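PDB 6ACS: ditrans,polycis-undecaprenyl-diphosphate synthase ((2E,6E)-farnesyl-diphosphate specific) from Acinetobacter baumannii, which probably catalyses the magnesium-dependent condensation of eight isopentenyl diphosphates with farnesyl diphosphate to give undecaprenyl diphosphate, the lipid carrier precursor for bacterial cell-wall polysaccharides. Local coordinates for residues I45-V50 with K93-A98; T58-S63 with S194-W199; L99-D104 with I133-G138. One frame throughout, in Å; residues are numbered along the deposited sequence. Where two conformers were deposited one is given.

All three contacts are built on one parallel sheet. Interaction 1 packs helix 42-52 against the turn leading into strand 97-102, and interaction 3 continues along that strand, pairing it with strand 129-134; their centres lie about 18 Å apart. Interaction 2 packs strand 56-61 against loop 194-199, its centre about 9 Å from that of interaction 3. These two are joined through the sheet, Val59 O lying 3.0 Å from Ala134 N in a probable hydrogen bond, and also by Leu197 CD2, which rests 3.5 Å from Tyr137 OH. Interaction 2 contains the predicted substrate-binding residues Ser63 and Ser194, whereas interaction 1, about 21 Å away between centres, lies away from the predicted active-site residues.

Interaction 1. Residues I45-V50 with K93-A98; sequences IVEHCV and KKFNIA
Val46 makes the tightest approach of helix 42-52 to the 93-98 segment. Its CG1, anti to the backbone N (chi1 171°), meets the terminal methyl of Ile97 with CG1 and CD1 only 3.4 Å apart, closer than usual for two methyl carbons. One residue on, Glu47 serves the contact with its aliphatic stem: CG lies over a face of the Phe95 ring, 4.1 Å from the ring centroid, in a CH-pi contact. The carboxylate continues past the CZ rim on the same side, its plane 19° from that of the ring, with Glu47 CD 3.7 Å from Phe95 CZ, and its OE2 is engaged in a salt bridge with Arg91 on the helix that carries Phe95. CG thus lies on the ring, and the salt bridge to Arg91 would offset the charge of the carboxylate. Val50, a helical turn beyond Val46, directs CG2 at the same Ile97 side chain, 3.7 Å from CD1, so that the methyl of Ile97 rests against both valines. The same CG2 stands more loosely beside the ring's stem, 4.4 Å from Phe95 CB. Between Phe95 and Ile97, which both point to the helix, the chain turns at Asn96, whose positive phi closes helix 71-95 in a Schellman motif; Asn96 OD1 is held by the backbone N of Glu127. The contact therefore joins helix 42-52 to the junction of helix 71-95 and strand 97-102, with Met129 of the adjacent strand 129-134 touching Val46 and Val50 from the sheet and helix 218-235 packing on Ile45, His48 and Cys49.

Interaction 2. Residues T58-S63 with S194-W199; sequences TVFAFS and SNFLLW
Two phenylalanines form the centre of this contact. Phe60 and Phe196 both carry CG anti to the backbone N (chi1 -175° and -178°), and the two side chains reach toward each other from strand and loop. Their planes are nearly parallel, 13° apart, but slid so far that the rings barely overlap despite a centroid separation of 4.7 Å. What lies over the Phe196 face is instead the CB of Phe60, 3.5 Å from the ring centroid in a CH-pi contact and only 3.3 Å from Phe196 CE1, a close fit. Leu197 CG sits over the centre of the opposite face, so the Phe196 ring is sandwiched between its own neighbour and the strand. At one end of this pair, the methyl CG2 of Thr58 lies 4.0 Å from both Phe196 CZ and Leu197 CD1. At the other, Phe62, which is poorly ordered, brings CE1 to 3.5 Å from Ser194 CB.

Further out, polar partners fix the ends of the contact. Thr58 OG1 bonds to His12 NE2, which leaves the methyl for the apolar side, and Ala14, Ile16 and Ala134 of the flanking strands complete the bed of Phe196. Ser194 OG bonds to Arg186, which also makes a cation-pi contact with Phe62, while Asn195 and Leu198 reach the second subunit of the dimer. The chemistry thus changes along the contact: a largely buried, apolar aromatic pair gives way to Ser194, Arg186 and Ser63, all predicted substrate-binding residues, with Phe62 packed against Asp18, a predicted magnesium ligand. The arrangement is consistent with an apolar wall next to a polar substrate site, where Arg186 could offer positive charge to a diphosphate.

Interaction 3. Residues L99-D104 with I133-G138; sequences LRFIGD and IAVSYG
Ile133 opens the pairing as a parallel strand partner of Phe101, its N donating to Arg100 O (2.9 Å) and its O accepting from Ile102 N in a bond that comes in above the carbonyl plane. Its side chain runs alongside that of Phe101, pointing the same way, with Ile133 CB 3.8 Å from Phe101 CD2. Ala134, the partner of Ile102, turns to the other face of the sheet, where its CB meets Ile102 CG1 at 3.7 Å. Val135 N then bonds to Ile102 O at 2.8 Å, almost along the C=O axis, the last rung of the ladder. Beyond it both chains leave strand geometry. Val135 O lies against Gly103 CA in a C-H...O contact of 3.3 Å and accepts a bond from a water that also donates weakly to Asp104 O; the close approach to Gly103 CA, together with backbone angles (phi 126°) that favour glycine, fits the residue found here. Ser136, at positive phi, offers its O to Asp104 N (3.0 Å), tying the two strand-end loops together. Tyr137 has CG anti to the backbone N (chi1 177°), which lays its ring beside Ile102: CD1 of Ile102, on a CG1 held in the crowded position between N and C (chi1 57°), stands over one face, 4.1 Å from the centroid, while Gly103 CA lies at the ring edge, in its plane. Tyr137 OH bonds to Asp142, and Gly138 occupies the N-cap position of helix 139-155. The pair forms the strands of a right-handed beta-alpha-beta unit whose helix 110-123 packs Met116 on Phe101 and Val135; on the opposite face Ile102 touches Thr58 of strand 56-61, and strand 97-102 is outermost in this chain.

Interaction 1. Residues I45-V50 with K93-A98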
ATOM      1  N   ILE B  45     -12.730  19.993  -7.783  1.00 28.86           N
ATOM      2  CA  ILE B  45     -11.917  19.308  -6.783  1.00 26.82           C
ATOM      3  C   ILE B  45     -10.547  19.964  -6.686  1.00 28.58           C
ATOM      4  O   ILE B  45     -10.038  20.242  -5.590  1.00 26.92           O
ATOM      5  CB  ILE B  45     -11.789  17.817  -7.144  1.00 29.39           C
ATOM      6  CG1 ILE B  45     -13.171  17.168  -7.283  1.00 32.33           C
ATOM      7  CG2 ILE B  45     -10.851  17.078  -6.168  1.00 27.27           C
ATOM      8  CD1 ILE B  45     -14.021  17.286  -6.107  0.63 29.45           C
ATOM      9  N   VAL B  46      -9.926  20.199  -7.843  1.00 27.22           N
ATOM     10  CA  VAL B  46      -8.646  20.895  -7.883  1.00 27.46           C
ATOM     11  C   VAL B  46      -8.755  22.251  -7.198  1.00 28.06           C
ATOM     12  O   VAL B  46      -7.888  22.646  -6.400  1.00 29.47           O
ATOM     13  CB  VAL B  46      -8.176  21.040  -9.341  1.00 30.10           C
ATOM     14  CG1 VAL B  46      -6.970  21.943  -9.408  1.00 32.73           C
ATOM     15  CG2 VAL B  46      -7.893  19.661  -9.949  1.00 28.09           C
ATOM     16  N   GLU B  47      -9.810  23.003  -7.530  1.00 29.65           N
ATOM     17  CA  GLU B  47      -9.980  24.330  -6.935  1.00 32.78           C
ATOM     18  C   GLU B  47     -10.192  24.254  -5.425  1.00 29.68           C
ATOM     19  O   GLU B  47      -9.689  25.107  -4.679  1.00 30.99           O
ATOM     20  CB  GLU B  47     -11.131  25.077  -7.616  1.00 36.41           C
ATOM     21  CG  GLU B  47     -10.828  25.299  -9.107  0.53 39.54           C
ATOM     22  CD  GLU B  47     -11.994  25.846  -9.911  0.53 43.00           C
ATOM     23  OE1 GLU B  47     -12.857  26.529  -9.330  0.53 45.02           O
ATOM     24  OE2 GLU B  47     -12.037  25.590 -11.137  0.53 43.19           O
ATOM     25  N   HIS B  48     -10.903  23.229  -4.946  1.00 26.41           N
ATOM     26  CA  HIS B  48     -11.066  23.109  -3.502  1.00 27.68           C
ATOM     27  C   HIS B  48      -9.731  22.799  -2.832  1.00 27.51           C
ATOM     28  O   HIS B  48      -9.430  23.316  -1.745  1.00 26.95           O
ATOM     29  CB  HIS B  48     -12.107  22.040  -3.161  1.00 28.81           C
ATOM     30  CG  HIS B  48     -12.500  22.034  -1.716  1.00 28.21           C
ATOM     31  ND1 HIS B  48     -13.215  23.062  -1.139  1.00 30.83           N
ATOM     32  CD2 HIS B  48     -12.250  21.147  -0.725  1.00 28.17           C
ATOM     33  CE1 HIS B  48     -13.418  22.792   0.140  1.00 31.85           C
ATOM     34  NE2 HIS B  48     -12.839  21.639   0.418  1.00 28.60           N
ATOM     35  N   CYS B  49      -8.915  21.949  -3.466  1.00 27.39           N
ATOM     36  CA  CYS B  49      -7.603  21.651  -2.900  1.00 26.36           C
ATOM     37  C   CYS B  49      -6.768  22.919  -2.788  1.00 23.93           C
ATOM     38  O   CYS B  49      -6.105  23.146  -1.771  1.00 30.41           O
ATOM     39  CB  CYS B  49      -6.884  20.597  -3.745  1.00 25.20           C
ATOM     40  SG  CYS B  49      -7.605  18.942  -3.553  1.00 29.23           S
ATOM     41  N   VAL B  50      -6.768  23.745  -3.837  1.00 27.15           N
ATOM     42  CA  VAL B  50      -5.982  24.975  -3.796  1.00 33.54           C
ATOM     43  C   VAL B  50      -6.502  25.908  -2.709  1.00 36.24           C
ATOM     44  O   VAL B  50      -5.720  26.501  -1.953  1.00 35.34           O
ATOM     45  CB  VAL B  50      -6.012  25.674  -5.167  1.00 37.41           C
ATOM     46  CG1 VAL B  50      -5.576  27.122  -5.021  1.00 37.62           C
ATOM     47  CG2 VAL B  50      -5.138  24.946  -6.165  1.00 37.42           C
ATOM     48  N   LYS B  93      -2.056  27.931 -14.741  1.00 49.49           N
ATOM     49  CA  LYS B  93      -1.477  29.258 -14.562  1.00 58.09           C
ATOM     50  C   LYS B  93      -2.342  30.115 -13.643  1.00 57.82           C
ATOM     51  O   LYS B  93      -1.835  30.780 -12.733  1.00 56.90           O
ATOM     52  CB  LYS B  93      -1.291  29.916 -15.928  1.00 69.39           C
ATOM     53  CG  LYS B  93      -0.245  29.204 -16.783  1.00 78.61           C
ATOM     54  CD  LYS B  93       0.001  29.919 -18.103  1.00 85.86           C
ATOM     55  CE  LYS B  93       1.273  29.415 -18.776  1.00 89.71           C
ATOM     56  NZ  LYS B  93       1.408  29.923 -20.172  1.00 92.69           N
ATOM     57  N   LYS B  94      -3.661  30.096 -13.861  1.00 59.10           N
ATOM     58  CA  LYS B  94      -4.569  30.917 -13.061  1.00 59.97           C
ATOM     59  C   LYS B  94      -4.475  30.598 -11.572  1.00 56.92           C
ATOM     60  O   LYS B  94      -4.506  31.507 -10.733  1.00 52.94           O
ATOM     61  CB  LYS B  94      -6.008  30.733 -13.536  1.00 65.87           C
ATOM     62  CG  LYS B  94      -7.022  31.502 -12.693  1.00 71.82           C
ATOM     63  CD  LYS B  94      -8.457  31.262 -13.146  1.00 77.47           C
ATOM     64  CE  LYS B  94      -9.445  32.004 -12.252  1.00 81.03           C
ATOM     65  NZ  LYS B  94     -10.859  31.807 -12.680  1.00 83.33           N
ATOM     66  N   PHE B  95      -4.381  29.315 -11.215  1.00 53.22           N
ATOM     67  CA  PHE B  95      -4.401  28.933  -9.808  1.00 54.14           C
ATOM     68  C   PHE B  95      -3.013  28.654  -9.233  1.00 48.54           C
ATOM     69  O   PHE B  95      -2.914  28.217  -8.082  1.00 43.33           O
ATOM     70  CB  PHE B  95      -5.306  27.714  -9.605  1.00 59.48           C
ATOM     71  CG  PHE B  95      -6.767  28.005  -9.814  1.00 66.44           C
ATOM     72  CD1 PHE B  95      -7.532  28.552  -8.795  1.00 69.20           C
ATOM     73  CD2 PHE B  95      -7.376  27.729 -11.030  1.00 69.23           C
ATOM     74  CE1 PHE B  95      -8.876  28.823  -8.985  1.00 70.88           C
ATOM     75  CE2 PHE B  95      -8.721  27.996 -11.227  1.00 71.30           C
ATOM     76  CZ  PHE B  95      -9.471  28.542 -10.202  1.00 72.06           C
ATOM     77  N   ASN B  96      -1.948  28.927  -9.989  1.00 38.29           N
ATOM     78  CA  ASN B  96      -0.570  28.732  -9.529  1.00 41.65           C
ATOM     79  C   ASN B  96      -0.323  27.267  -9.150  1.00 38.62           C
ATOM     80  O   ASN B  96       0.248  26.957  -8.096  1.00 39.91           O
ATOM     81  CB  ASN B  96      -0.236  29.672  -8.368  1.00 45.60           C
ATOM     82  CG  ASN B  96       1.262  29.838  -8.159  1.00 53.77           C
ATOM     83  OD1 ASN B  96       1.756  29.772  -7.033  1.00 58.92           O
ATOM     84  ND2 ASN B  96       1.991  30.051  -9.248  1.00 56.58           N
ATOM     85  N   ILE B  97      -0.752  26.367 -10.039  1.00 30.76           N
ATOM     86  CA  ILE B  97      -0.622  24.919  -9.875  1.00 30.97           C
ATOM     87  C   ILE B  97       0.443  24.416 -10.837  1.00 32.96           C
ATOM     88  O   ILE B  97       0.454  24.802 -12.009  1.00 31.52           O
ATOM     89  CB  ILE B  97      -1.939  24.188 -10.173  1.00 33.83           C
ATOM     90  CG1 ILE B  97      -3.043  24.647  -9.234  1.00 39.45           C
ATOM     91  CG2 ILE B  97      -1.748  22.652 -10.054  1.00 33.29           C
ATOM     92  CD1 ILE B  97      -4.395  24.210  -9.708  1.00 38.37           C
ATOM     93  N   ALA B  98       1.333  23.563 -10.343  1.00 30.29           N
ATOM     94  CA  ALA B  98       2.333  22.901 -11.175  1.00 32.13           C
ATOM     95  C   ALA B  98       1.784  21.560 -11.637  1.00 33.74           C
ATOM     96  O   ALA B  98       1.282  20.779 -10.822  1.00 32.17           O
ATOM     97  CB  ALA B  98       3.635  22.700 -10.398  1.00 30.81           C
TER

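Interaction 2. Residues T58-S63 with S194-W199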
ATOM      1  N   THR B  58      -3.010  13.933  -6.626  1.00 20.62           N
ATOM      2  CA  THR B  58      -2.540  12.966  -7.620  1.00 21.86           C
ATOM      3  C   THR B  58      -3.707  12.080  -8.046  1.00 24.09           C
ATOM      4  O   THR B  58      -4.367  11.483  -7.188  1.00 24.28           O
ATOM      5  CB  THR B  58      -1.397  12.114  -7.037  1.00 21.89           C
ATOM      6  OG1 THR B  58      -0.331  12.981  -6.604  1.00 21.14           O
ATOM      7  CG2 THR B  58      -0.885  11.093  -8.064  1.00 20.75           C
ATOM      8  N   VAL B  59      -3.964  11.983  -9.353  1.00 22.02           N
ATOM      9  CA  VAL B  59      -5.170  11.309  -9.831  1.00 23.00           C
ATOM     10  C   VAL B  59      -4.828  10.225 -10.849  1.00 26.41           C
ATOM     11  O   VAL B  59      -3.853  10.322 -11.606  1.00 27.29           O
ATOM     12  CB  VAL B  59      -6.187  12.318 -10.413  1.00 25.52           C
ATOM     13  CG1 VAL B  59      -6.505  13.387  -9.380  1.00 26.81           C
ATOM     14  CG2 VAL B  59      -5.673  12.913 -11.691  1.00 26.25           C
ATOM     15  N   PHE B  60      -5.678   9.196 -10.871  1.00 23.92           N
ATOM     16  CA  PHE B  60      -5.488   7.951 -11.620  1.00 28.25           C
ATOM     17  C   PHE B  60      -6.815   7.592 -12.277  1.00 37.35           C
ATOM     18  O   PHE B  60      -7.787   7.289 -11.573  1.00 41.93           O
ATOM     19  CB  PHE B  60      -5.096   6.839 -10.654  1.00 29.90           C
ATOM     20  CG  PHE B  60      -4.756   5.521 -11.297  1.00 35.87           C
ATOM     21  CD1 PHE B  60      -4.173   5.467 -12.544  1.00 45.32           C
ATOM     22  CD2 PHE B  60      -5.013   4.332 -10.623  1.00 41.75           C
ATOM     23  CE1 PHE B  60      -3.839   4.243 -13.112  1.00 54.12           C
ATOM     24  CE2 PHE B  60      -4.684   3.102 -11.184  1.00 47.83           C
ATOM     25  CZ  PHE B  60      -4.096   3.061 -12.428  1.00 53.66           C
ATOM     26  N   ALA B  61      -6.874   7.591 -13.599  1.00 39.35           N
ATOM     27  CA  ALA B  61      -8.111   7.183 -14.274  1.00 49.67           C
ATOM     28  C   ALA B  61      -8.176   5.658 -14.370  1.00 56.64           C
ATOM     29  O   ALA B  61      -7.541   5.047 -15.234  1.00 56.22           O
ATOM     30  CB  ALA B  61      -8.212   7.827 -15.653  1.00 49.61           C
ATOM     31  N   PHE B  62      -8.902   5.031 -13.446  1.00 61.11           N
ATOM     32  CA  PHE B  62      -8.967   3.577 -13.409  1.00 64.13           C
ATOM     33  C   PHE B  62      -9.830   3.044 -14.551  1.00 76.22           C
ATOM     34  O   PHE B  62     -10.732   3.724 -15.051  1.00 77.76           O
ATOM     35  CB  PHE B  62      -9.529   3.092 -12.073  1.00 57.69           C
ATOM     36  CG  PHE B  62      -9.506   1.597 -11.919  1.00 56.08           C
ATOM     37  CD1 PHE B  62      -8.329   0.938 -11.598  1.00 55.78           C
ATOM     38  CD2 PHE B  62     -10.655   0.849 -12.115  1.00 56.43           C
ATOM     39  CE1 PHE B  62      -8.301  -0.441 -11.467  1.00 56.96           C
ATOM     40  CE2 PHE B  62     -10.635  -0.529 -11.981  1.00 56.71           C
ATOM     41  CZ  PHE B  62      -9.457  -1.175 -11.655  1.00 55.20           C
ATOM     42  N   SER B  63      -9.558   1.806 -14.950  1.00 83.66           N
ATOM     43  CA  SER B  63     -10.390   1.133 -15.943  1.00 92.26           C
ATOM     44  C   SER B  63     -10.191  -0.378 -15.881  1.00 92.66           C
ATOM     45  O   SER B  63      -9.116  -0.855 -15.526  1.00 93.06           O
ATOM     46  CB  SER B  63     -10.089   1.650 -17.351  1.00 98.32           C
ATOM     47  OG  SER B  63     -10.907   1.003 -18.312  1.00101.82           O
ATOM     48  N   SER B 194      -5.898  -1.273  -6.057  1.00 22.20           N
ATOM     49  CA  SER B 194      -5.710  -1.641  -7.462  1.00 26.97           C
ATOM     50  C   SER B 194      -4.402  -1.093  -8.037  1.00 28.52           C
ATOM     51  O   SER B 194      -4.374  -0.492  -9.112  1.00 27.94           O
ATOM     52  CB  SER B 194      -6.894  -1.178  -8.306  1.00 28.24           C
ATOM     53  OG  SER B 194      -8.090  -1.812  -7.882  1.00 32.70           O
ATOM     54  N   ASN B 195      -3.309  -1.332  -7.320  1.00 24.30           N
ATOM     55  CA  ASN B 195      -1.980  -1.100  -7.887  1.00 22.76           C
ATOM     56  C   ASN B 195      -1.774   0.374  -8.245  1.00 25.31           C
ATOM     57  O   ASN B 195      -1.153   0.714  -9.257  1.00 26.29           O
ATOM     58  CB  ASN B 195      -1.757  -1.985  -9.113  1.00 24.23           C
ATOM     59  CG  ASN B 195      -0.312  -1.983  -9.570  1.00 26.29           C
ATOM     60  OD1 ASN B 195       0.604  -1.865  -8.757  1.00 25.64           O
ATOM     61  ND2 ASN B 195      -0.107  -2.074 -10.874  1.00 27.90           N
ATOM     62  N   PHE B 196      -2.258   1.262  -7.386  1.00 24.87           N
ATOM     63  CA  PHE B 196      -1.988   2.674  -7.615  1.00 25.57           C
ATOM     64  C   PHE B 196      -0.751   2.960  -6.763  1.00 34.09           C
ATOM     65  O   PHE B 196       0.210   2.189  -6.836  1.00 39.43           O
ATOM     66  CB  PHE B 196      -3.268   3.495  -7.328  1.00 21.97           C
ATOM     67  CG  PHE B 196      -3.157   4.995  -7.575  1.00 22.82           C
ATOM     68  CD1 PHE B 196      -2.454   5.508  -8.647  1.00 23.94           C
ATOM     69  CD2 PHE B 196      -3.904   5.868  -6.801  1.00 26.27           C
ATOM     70  CE1 PHE B 196      -2.381   6.886  -8.859  1.00 27.76           C
ATOM     71  CE2 PHE B 196      -3.871   7.255  -7.028  1.00 24.97           C
ATOM     72  CZ  PHE B 196      -3.109   7.761  -8.050  1.00 25.31           C
ATOM     73  N   LEU B 197      -0.759   3.991  -5.930  1.00 30.75           N
ATOM     74  CA  LEU B 197       0.413   4.494  -5.185  1.00 25.55           C
ATOM     75  C   LEU B 197       0.805   3.679  -3.944  1.00 27.99           C
ATOM     76  O   LEU B 197       0.724   4.151  -2.804  1.00 30.20           O
ATOM     77  CB  LEU B 197       0.119   5.915  -4.762  1.00 19.23           C
ATOM     78  CG  LEU B 197      -0.144   6.918  -5.867  1.00 23.75           C
ATOM     79  CD1 LEU B 197      -0.628   8.232  -5.229  1.00 26.60           C
ATOM     80  CD2 LEU B 197       1.143   7.130  -6.640  1.00 23.88           C
ATOM     81  N   LEU B 198       1.331   2.479  -4.175  1.00 22.47           N
ATOM     82  CA  LEU B 198       1.568   1.542  -3.071  1.00 20.55           C
ATOM     83  C   LEU B 198       2.606   2.068  -2.079  1.00 24.72           C
ATOM     84  O   LEU B 198       2.373   2.088  -0.860  1.00 22.67           O
ATOM     85  CB  LEU B 198       2.032   0.200  -3.639  1.00 21.37           C
ATOM     86  CG  LEU B 198       1.092  -0.403  -4.677  1.00 23.88           C
ATOM     87  CD1 LEU B 198       1.734  -1.668  -5.269  1.00 22.58           C
ATOM     88  CD2 LEU B 198      -0.302  -0.705  -4.096  1.00 22.76           C
ATOM     89  N   TRP B 199       3.768   2.485  -2.578  1.00 21.64           N
ATOM     90  CA  TRP B 199       4.794   3.024  -1.689  1.00 22.14           C
ATOM     91  C   TRP B 199       4.317   4.310  -1.025  1.00 22.74           C
ATOM     92  O   TRP B 199       4.454   4.486   0.194  1.00 23.50           O
ATOM     93  CB  TRP B 199       6.083   3.256  -2.489  1.00 19.78           C
ATOM     94  CG  TRP B 199       7.245   3.809  -1.700  1.00 19.38           C
ATOM     95  CD1 TRP B 199       7.492   5.132  -1.404  1.00 21.20           C
ATOM     96  CD2 TRP B 199       8.328   3.064  -1.135  1.00 21.09           C
ATOM     97  NE1 TRP B 199       8.659   5.244  -0.669  1.00 23.36           N
ATOM     98  CE2 TRP B 199       9.194   3.987  -0.505  1.00 22.06           C
ATOM     99  CE3 TRP B 199       8.656   1.700  -1.106  1.00 20.54           C
ATOM    100  CZ2 TRP B 199      10.355   3.589   0.146  1.00 19.89           C
ATOM    101  CZ3 TRP B 199       9.815   1.322  -0.462  1.00 19.21           C
ATOM    102  CH2 TRP B 199      10.637   2.248   0.159  1.00 19.71           C
TER

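Interaction 3. Residues L99-D104 with I133-G138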
ATOM      1  N   LEU B  99       1.905  21.283 -12.931  1.00 31.11           N
ATOM      2  CA  LEU B  99       1.460  20.017 -13.493  1.00 30.34           C
ATOM      3  C   LEU B  99       2.617  19.028 -13.565  1.00 31.83           C
ATOM      4  O   LEU B  99       3.734  19.385 -13.960  1.00 34.03           O
ATOM      5  CB  LEU B  99       0.880  20.241 -14.890  1.00 36.88           C
ATOM      6  CG  LEU B  99       0.057  19.133 -15.537  0.51 36.07           C
ATOM      7  CD1 LEU B  99      -1.020  18.633 -14.588  0.51 34.15           C
ATOM      8  CD2 LEU B  99      -0.557  19.661 -16.818  0.51 36.62           C
ATOM      9  N   ARG B 100       2.339  17.776 -13.196  1.00 25.85           N
ATOM     10  CA  ARG B 100       3.329  16.710 -13.238  1.00 27.89           C
ATOM     11  C   ARG B 100       2.669  15.447 -13.774  1.00 23.05           C
ATOM     12  O   ARG B 100       1.456  15.269 -13.657  1.00 27.51           O
ATOM     13  CB  ARG B 100       3.909  16.475 -11.833  1.00 32.31           C
ATOM     14  CG  ARG B 100       5.106  15.557 -11.802  0.51 36.18           C
ATOM     15  CD  ARG B 100       5.632  15.330 -10.384  0.51 35.61           C
ATOM     16  NE  ARG B 100       6.104  16.550  -9.738  0.51 35.24           N
ATOM     17  CZ  ARG B 100       6.899  16.568  -8.672  0.51 33.75           C
ATOM     18  NH1 ARG B 100       7.320  15.427  -8.137  0.51 31.71           N
ATOM     19  NH2 ARG B 100       7.274  17.725  -8.140  0.51 33.09           N
ATOM     20  N   PHE B 101       3.471  14.573 -14.385  1.00 23.82           N
ATOM     21  CA  PHE B 101       2.969  13.299 -14.875  1.00 25.59           C
ATOM     22  C   PHE B 101       3.840  12.188 -14.316  1.00 27.90           C
ATOM     23  O   PHE B 101       5.063  12.342 -14.221  1.00 25.73           O
ATOM     24  CB  PHE B 101       2.957  13.267 -16.404  1.00 27.15           C
ATOM     25  CG  PHE B 101       2.156  14.378 -17.001  1.00 25.24           C
ATOM     26  CD1 PHE B 101       2.758  15.592 -17.295  1.00 27.42           C
ATOM     27  CD2 PHE B 101       0.787  14.232 -17.197  1.00 26.36           C
ATOM     28  CE1 PHE B 101       2.016  16.642 -17.822  1.00 31.76           C
ATOM     29  CE2 PHE B 101       0.028  15.284 -17.727  1.00 27.54           C
ATOM     30  CZ  PHE B 101       0.649  16.484 -18.034  1.00 31.71           C
ATOM     31  N   ILE B 102       3.206  11.093 -13.894  1.00 23.96           N
ATOM     32  CA  ILE B 102       3.965   9.919 -13.469  1.00 23.79           C
ATOM     33  C   ILE B 102       3.506   8.722 -14.282  1.00 24.84           C
ATOM     34  O   ILE B 102       2.376   8.678 -14.783  1.00 25.64           O
ATOM     35  CB  ILE B 102       3.835   9.613 -11.965  1.00 23.77           C
ATOM     36  CG1 ILE B 102       2.359   9.432 -11.609  1.00 23.80           C
ATOM     37  CG2 ILE B 102       4.507  10.724 -11.133  1.00 25.50           C
ATOM     38  CD1 ILE B 102       2.123   9.117 -10.122  1.00 25.85           C
ATOM     39  N   GLY B 103       4.403   7.752 -14.425  1.00 24.63           N
ATOM     40  CA  GLY B 103       4.135   6.565 -15.204  1.00 25.98           C
ATOM     41  C   GLY B 103       5.199   6.331 -16.251  1.00 31.03           C
ATOM     42  O   GLY B 103       6.144   7.103 -16.414  1.00 27.55           O
ATOM     43  N   ASP B 104       5.031   5.226 -16.963  1.00 26.88           N
ATOM     44  CA  ASP B 104       5.958   4.796 -17.997  1.00 31.27           C
ATOM     45  C   ASP B 104       5.745   5.652 -19.231  1.00 34.94           C
ATOM     46  O   ASP B 104       4.628   5.726 -19.754  1.00 36.72           O
ATOM     47  CB  ASP B 104       5.706   3.320 -18.285  1.00 32.90           C
ATOM     48  CG  ASP B 104       6.724   2.697 -19.227  1.00 38.64           C
ATOM     49  OD1 ASP B 104       7.606   3.383 -19.795  1.00 40.63           O
ATOM     50  OD2 ASP B 104       6.619   1.464 -19.386  1.00 41.70           O
ATOM     51  N   ILE B 133      -0.863  13.814 -12.781  1.00 21.98           N
ATOM     52  CA  ILE B 133      -1.693  12.905 -13.565  1.00 22.73           C
ATOM     53  C   ILE B 133      -0.880  11.643 -13.820  1.00 24.55           C
ATOM     54  O   ILE B 133       0.225  11.696 -14.384  1.00 25.20           O
ATOM     55  CB  ILE B 133      -2.145  13.542 -14.892  1.00 26.22           C
ATOM     56  CG1 ILE B 133      -2.704  14.954 -14.674  1.00 29.51           C
ATOM     57  CG2 ILE B 133      -3.102  12.611 -15.623  1.00 26.43           C
ATOM     58  CD1 ILE B 133      -3.882  15.041 -13.754  1.00 32.35           C
ATOM     59  N   ALA B 134      -1.419  10.508 -13.383  1.00 23.09           N
ATOM     60  CA  ALA B 134      -0.765   9.218 -13.564  1.00 23.95           C
ATOM     61  C   ALA B 134      -1.212   8.651 -14.903  1.00 25.41           C
ATOM     62  O   ALA B 134      -2.407   8.430 -15.118  1.00 29.47           O
ATOM     63  CB  ALA B 134      -1.103   8.277 -12.404  1.00 25.59           C
ATOM     64  N   VAL B 135      -0.259   8.448 -15.812  1.00 24.56           N
ATOM     65  CA  VAL B 135      -0.529   7.975 -17.165  1.00 25.29           C
ATOM     66  C   VAL B 135       0.348   6.758 -17.410  1.00 25.65           C
ATOM     67  O   VAL B 135       1.568   6.828 -17.222  1.00 26.68           O
ATOM     68  CB  VAL B 135      -0.233   9.063 -18.217  1.00 28.50           C
ATOM     69  CG1 VAL B 135      -0.522   8.546 -19.631  1.00 31.78           C
ATOM     70  CG2 VAL B 135      -1.004  10.358 -17.907  1.00 28.09           C
ATOM     71  N   SER B 136      -0.265   5.651 -17.840  1.00 25.60           N
ATOM     72  CA  SER B 136       0.459   4.386 -18.003  1.00 29.53           C
ATOM     73  C   SER B 136       1.256   4.073 -16.746  1.00 28.30           C
ATOM     74  O   SER B 136       2.435   3.697 -16.802  1.00 25.16           O
ATOM     75  CB  SER B 136       1.378   4.406 -19.230  1.00 37.23           C
ATOM     76  OG  SER B 136       0.617   4.472 -20.422  1.00 41.34           O
ATOM     77  N   TYR B 137       0.600   4.255 -15.603  1.00 25.36           N
ATOM     78  CA  TYR B 137       1.213   4.140 -14.291  1.00 22.72           C
ATOM     79  C   TYR B 137       0.699   2.897 -13.570  1.00 27.06           C
ATOM     80  O   TYR B 137      -0.479   2.550 -13.677  1.00 26.34           O
ATOM     81  CB  TYR B 137       0.903   5.389 -13.442  1.00 21.69           C
ATOM     82  CG  TYR B 137       1.458   5.247 -12.056  1.00 20.57           C
ATOM     83  CD1 TYR B 137       2.755   5.638 -11.778  1.00 21.42           C
ATOM     84  CD2 TYR B 137       0.692   4.693 -11.030  1.00 22.23           C
ATOM     85  CE1 TYR B 137       3.301   5.471 -10.515  1.00 22.01           C
ATOM     86  CE2 TYR B 137       1.221   4.516  -9.761  1.00 21.15           C
ATOM     87  CZ  TYR B 137       2.528   4.897  -9.511  1.00 23.91           C
ATOM     88  OH  TYR B 137       3.050   4.723  -8.258  1.00 20.86           O
ATOM     89  N   GLY B 138       1.575   2.262 -12.802  1.00 24.05           N
ATOM     90  CA  GLY B 138       1.156   1.305 -11.786  1.00 23.93           C
ATOM     91  C   GLY B 138       2.126   1.366 -10.626  1.00 23.00           C
ATOM     92  O   GLY B 138       3.304   1.672 -10.809  1.00 22.40           O
TER
HETATM   93  O   HOH W   1       3.504   8.429 -18.305  1.00 32.31           O